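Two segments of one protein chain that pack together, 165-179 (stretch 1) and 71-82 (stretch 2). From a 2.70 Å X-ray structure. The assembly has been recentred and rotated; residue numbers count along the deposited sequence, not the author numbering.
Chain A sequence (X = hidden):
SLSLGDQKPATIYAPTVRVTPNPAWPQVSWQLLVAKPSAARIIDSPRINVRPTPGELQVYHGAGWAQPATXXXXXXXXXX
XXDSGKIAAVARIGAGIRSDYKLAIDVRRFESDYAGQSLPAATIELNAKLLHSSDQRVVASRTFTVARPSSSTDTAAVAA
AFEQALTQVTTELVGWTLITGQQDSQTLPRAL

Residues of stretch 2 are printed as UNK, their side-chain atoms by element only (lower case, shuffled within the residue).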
# COMPACT_ATOMS: atom_id res chain seq x y z
N ALA A 165 -8.91 1.85 1.87
CA ALA A 165 -8.16 0.90 1.05
C ALA A 165 -6.68 0.87 1.45
O ALA A 165 -6.04 -0.21 1.50
CB ALA A 165 -8.28 1.22 -0.41
N LEU A 166 -6.13 2.05 1.73
CA LEU A 166 -4.78 2.15 2.18
C LEU A 166 -4.62 1.41 3.45
O LEU A 166 -3.65 0.67 3.59
CB LEU A 166 -4.37 3.59 2.44
CG LEU A 166 -3.52 4.17 1.34
CD1 LEU A 166 -3.71 5.69 1.27
CD2 LEU A 166 -2.09 3.74 1.57
N THR A 167 -5.54 1.62 4.39
CA THR A 167 -5.41 1.04 5.72
C THR A 167 -5.49 -0.48 5.60
O THR A 167 -4.62 -1.19 6.13
CB THR A 167 -6.46 1.60 6.70
OG1 THR A 167 -6.25 3.00 6.85
CG2 THR A 167 -6.38 0.93 8.09
N GLN A 168 -6.47 -0.97 4.85
CA GLN A 168 -6.63 -2.42 4.65
C GLN A 168 -5.45 -3.10 3.93
O GLN A 168 -5.00 -4.14 4.40
CB GLN A 168 -7.97 -2.77 4.02
CG GLN A 168 -8.14 -4.23 3.74
CD GLN A 168 -9.45 -4.58 3.01
OE1 GLN A 168 -10.43 -3.85 3.07
NE2 GLN A 168 -9.46 -5.73 2.35
N VAL A 169 -4.93 -2.54 2.83
CA VAL A 169 -3.80 -3.19 2.12
C VAL A 169 -2.54 -3.19 2.97
O VAL A 169 -1.83 -4.19 2.98
CB VAL A 169 -3.54 -2.68 0.62
CG1 VAL A 169 -2.75 -1.39 0.54
CG2 VAL A 169 -2.87 -3.76 -0.20
N THR A 170 -2.28 -2.08 3.69
CA THR A 170 -1.10 -1.96 4.54
C THR A 170 -1.20 -3.02 5.64
O THR A 170 -0.21 -3.63 5.99
CB THR A 170 -1.00 -0.54 5.19
OG1 THR A 170 -0.93 0.45 4.17
CG2 THR A 170 0.20 -0.39 6.09
N THR A 171 -2.40 -3.24 6.17
CA THR A 171 -2.60 -4.23 7.24
C THR A 171 -2.28 -5.63 6.71
O THR A 171 -1.73 -6.50 7.42
CB THR A 171 -4.04 -4.18 7.81
OG1 THR A 171 -4.27 -2.90 8.39
CG2 THR A 171 -4.21 -5.17 8.86
N GLU A 172 -2.64 -5.87 5.45
CA GLU A 172 -2.40 -7.17 4.87
C GLU A 172 -0.91 -7.33 4.57
O GLU A 172 -0.39 -8.44 4.62
CB GLU A 172 -3.29 -7.38 3.63
CG GLU A 172 -4.77 -7.65 3.93
CD GLU A 172 -5.70 -7.69 2.66
OE1 GLU A 172 -5.25 -8.00 1.50
OE2 GLU A 172 -6.93 -7.43 2.85
N LEU A 173 -0.24 -6.23 4.28
CA LEU A 173 1.17 -6.31 3.90
C LEU A 173 2.04 -6.60 5.11
O LEU A 173 2.86 -7.50 5.10
CB LEU A 173 1.63 -4.99 3.30
CG LEU A 173 1.44 -4.87 1.81
CD1 LEU A 173 1.58 -3.40 1.33
CD2 LEU A 173 2.52 -5.77 1.26
N VAL A 174 1.85 -5.79 6.13
CA VAL A 174 2.59 -5.89 7.33
C VAL A 174 2.52 -7.31 7.89
O VAL A 174 3.55 -7.88 8.29
CB VAL A 174 2.09 -4.85 8.30
CG1 VAL A 174 2.53 -5.18 9.72
CG2 VAL A 174 2.65 -3.49 7.90
N GLY A 175 1.32 -7.89 7.89
CA GLY A 175 1.07 -9.15 8.56
C GLY A 175 1.69 -10.23 7.74
O GLY A 175 2.18 -11.21 8.26
N TRP A 176 1.71 -10.05 6.43
CA TRP A 176 2.22 -11.10 5.56
C TRP A 176 3.73 -11.04 5.56
O TRP A 176 4.36 -12.06 5.33
CB TRP A 176 1.68 -10.92 4.17
CG TRP A 176 2.26 -11.77 3.17
CD1 TRP A 176 1.85 -13.03 2.83
CD2 TRP A 176 3.33 -11.43 2.30
NE1 TRP A 176 2.64 -13.51 1.80
CE2 TRP A 176 3.56 -12.55 1.47
CE3 TRP A 176 4.16 -10.30 2.16
CZ2 TRP A 176 4.57 -12.55 0.50
CZ3 TRP A 176 5.17 -10.32 1.18
CH2 TRP A 176 5.36 -11.43 0.37
N THR A 177 4.28 -9.86 5.79
CA THR A 177 5.72 -9.67 5.82
C THR A 177 6.31 -10.28 7.08
O THR A 177 7.31 -10.98 7.02
CB THR A 177 6.10 -8.18 5.77
OG1 THR A 177 5.52 -7.61 4.60
CG2 THR A 177 7.63 -8.00 5.70
N LEU A 178 5.68 -10.01 8.21
CA LEU A 178 6.10 -10.58 9.47
C LEU A 178 5.96 -12.08 9.47
O LEU A 178 6.86 -12.75 9.93
CB LEU A 178 5.30 -10.02 10.62
CG LEU A 178 5.44 -8.53 10.80
CD1 LEU A 178 4.58 -8.19 11.93
CD2 LEU A 178 6.92 -8.10 11.04
N ILE A 179 4.84 -12.61 9.00
CA ILE A 179 4.62 -14.06 9.06
C ILE A 179 5.54 -14.77 8.07
O ILE A 179 6.27 -15.71 8.45
CB ILE A 179 3.13 -14.43 8.90
CG1 ILE A 179 2.40 -14.05 10.17
CG2 ILE A 179 2.93 -15.92 8.56
CD1 ILE A 179 0.92 -14.05 10.04
N UNK A 71 4.61 7.17 -2.35
CA UNK A 71 5.14 7.65 -1.07
C UNK A 71 4.13 7.51 0.09
O UNK A 71 4.57 7.33 1.24
o UNK A 71 7.07 10.49 -2.48
c UNK A 71 5.64 9.11 -1.14
o UNK A 71 7.48 8.34 -2.58
c UNK A 71 6.81 9.32 -2.13
N UNK A 72 2.81 7.65 -0.21
CA UNK A 72 1.76 7.47 0.83
C UNK A 72 1.87 6.00 1.25
O UNK A 72 1.75 5.66 2.44
c UNK A 72 -0.03 9.08 -0.33
c UNK A 72 0.32 7.73 0.33
s UNK A 72 -1.77 9.20 -0.90
c UNK A 72 -2.52 9.09 0.69
N UNK A 73 2.10 5.14 0.24
CA UNK A 73 2.24 3.73 0.45
C UNK A 73 3.55 3.35 1.18
O UNK A 73 3.55 2.58 2.14
c UNK A 73 2.03 1.46 -0.48
c UNK A 73 2.06 2.95 -0.85
c UNK A 73 0.61 0.99 -0.23
c UNK A 73 2.75 0.62 -1.54
N UNK A 74 4.65 3.91 0.73
CA UNK A 74 5.90 3.80 1.49
C UNK A 74 5.79 4.32 2.95
O UNK A 74 6.30 3.71 3.87
c UNK A 74 7.00 4.50 0.72
c UNK A 74 9.41 5.16 0.73
c UNK A 74 8.38 4.11 1.14
o UNK A 74 9.20 5.84 -0.32
o UNK A 74 10.43 5.31 1.47
N UNK A 75 5.11 5.42 3.19
CA UNK A 75 4.98 5.86 4.57
C UNK A 75 4.00 5.01 5.39
O UNK A 75 4.18 4.88 6.59
o UNK A 75 6.73 7.76 3.68
o UNK A 75 5.55 9.53 4.34
c UNK A 75 4.61 7.36 4.70
c UNK A 75 5.71 8.29 4.21
N UNK A 76 2.96 4.46 4.77
CA UNK A 76 1.99 3.72 5.57
C UNK A 76 2.62 2.47 6.07
O UNK A 76 2.41 2.09 7.23
c UNK A 76 0.78 3.32 4.73
o UNK A 76 0.07 4.49 4.44
N UNK A 77 3.36 1.84 5.17
CA UNK A 77 3.93 0.54 5.38
C UNK A 77 4.95 0.60 6.52
O UNK A 77 4.85 -0.15 7.51
c UNK A 77 3.39 -0.54 3.19
c UNK A 77 5.42 -1.22 4.39
c UNK A 77 4.51 -0.06 4.08
N UNK A 78 5.91 1.53 6.38
CA UNK A 78 6.96 1.73 7.35
C UNK A 78 6.39 2.20 8.68
O UNK A 78 6.75 1.68 9.72
c UNK A 78 8.85 2.14 5.80
c UNK A 78 8.80 3.26 8.00
c UNK A 78 7.97 2.75 6.84
N UNK A 79 5.49 3.17 8.66
CA UNK A 79 4.84 3.56 9.90
C UNK A 79 4.10 2.42 10.53
O UNK A 79 4.19 2.27 11.74
c UNK A 79 5.01 9.20 7.86
c UNK A 79 4.18 7.29 9.20
n UNK A 79 6.05 9.86 7.35
n UNK A 79 3.77 9.59 7.62
c UNK A 79 4.79 5.92 9.23
c UNK A 79 3.95 4.78 9.73
n UNK A 79 5.22 8.12 8.61
N UNK A 80 3.40 1.59 9.76
CA UNK A 80 2.68 0.46 10.39
C UNK A 80 3.62 -0.63 10.99
O UNK A 80 3.31 -1.20 12.04
c UNK A 80 1.65 -0.11 9.48
N UNK A 81 4.77 -0.87 10.36
CA UNK A 81 5.82 -1.67 11.01
C UNK A 81 6.30 -1.03 12.30
O UNK A 81 6.45 -1.71 13.31
c UNK A 81 6.70 -2.99 9.00
c UNK A 81 6.35 -4.30 9.34
c UNK A 81 7.00 -1.97 10.07
c UNK A 81 6.47 -3.60 6.67
c UNK A 81 6.13 -4.87 7.02
c UNK A 81 6.06 -5.23 8.38
c UNK A 81 6.75 -2.66 7.65
N UNK A 82 6.54 0.28 12.27
CA UNK A 82 7.02 1.01 13.44
C UNK A 82 6.03 0.90 14.56
O UNK A 82 6.40 0.50 15.67
o UNK A 82 9.98 4.13 11.12
o UNK A 82 8.04 4.90 11.77
c UNK A 82 7.34 2.47 13.13
c UNK A 82 8.90 3.98 11.72
c UNK A 82 8.67 2.63 12.37

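Position 71 carries four side-chain atoms, two carbons with two oxygens on the second, a carboxylate whose carbon is bonded directly to CB; nothing of stretch 1 lies within reach. It is Asp-71. Position 72 has an unbranched chain of two carbons, a sulfur and a terminal carbon, the last carbon 3.6 Å from CD1 of Leu-166; only methionine provides such a chain, so this is Met-72.

Position 73 shows four carbons forked at the second. Its CA-to-CB bond points sideways, but the end of the chain comes nearer, bringing one terminal carbon to 4.2 Å from CG1 of Val-169 and 4.3 Å from CD2 of Leu-166: Leu-73. Position 74 has three carbons, the third bearing two oxygens, and is out of reach of the other helix: Glu-74. Position 75 repeats the two-carbon carboxylate of position 71, again out of reach, and is Asp-75.

Position 76 has one carbon and one oxygen, with no second branch on CB; its CB points toward stretch 1 and sits 3.4 Å from OG1 of Thr-170, hence Ser-76. That approach is a carbon-oxygen contact; OG of Ser-76 and OG1 of Thr-170 are 4.2 Å apart, too far for a hydrogen bond. Each hydroxyl donates to its own helix: OG of Ser-76 to O of Met-72 at 2.9 Å, and OG1 of Thr-170 to O of Leu-166 at 2.8 Å.

Position 77 has three carbons, CB itself carrying two methyls, one of them 3.9 Å from CD1 of Leu-173. Here the backbones come close, CA of Thr-170 to CA of position 77 being 5.7 Å: Val-77. Position 78 has the same three-carbon fork, but its CB points away from stretch 1; it is Val-78.

Position 79 has three carbons, a nitrogen, then a carbon with two more nitrogens, a guanidinium, and its end leads away from the contact: Arg-79. NH2 of Arg-79 is 3.1 Å from OD2 of Asp-75, a salt bridge of charges only, since the oxygen lies well out of the guanidinium plane.

Position 80 has a single carbon, CB, 3.7 Å from CG2 of Thr-170 and 3.9 Å from CG2 of Val-174: Ala-80. Position 81 has one carbon and a six-carbon ring with no oxygen. CG2 of Val-174 stands 3.8 Å from the ring centroid, 9° off the normal, a CH-pi contact over one face, while CB of Thr-177 approaches the edge, 3.5 Å from the ring carbon farthest from CB: Phe-81. Position 82, three carbons ending in two oxygens and out of reach, is Glu-82.

The helices cross at -53°, their axes 9.5 Å apart at closest approach, and bury 546 Å² in total. No hydrogen bond links them; packing does the work. The pairings Leu-166 with Leu-73, Thr-170 with Val-77 and Val-174 with Phe-81 advance four residues on each helix, and the small side chains of Ser-76 and Ala-80 face Thr-170 near the closest CA pairing.

Stretch 2 71-82: DMLEDSVVRAFE
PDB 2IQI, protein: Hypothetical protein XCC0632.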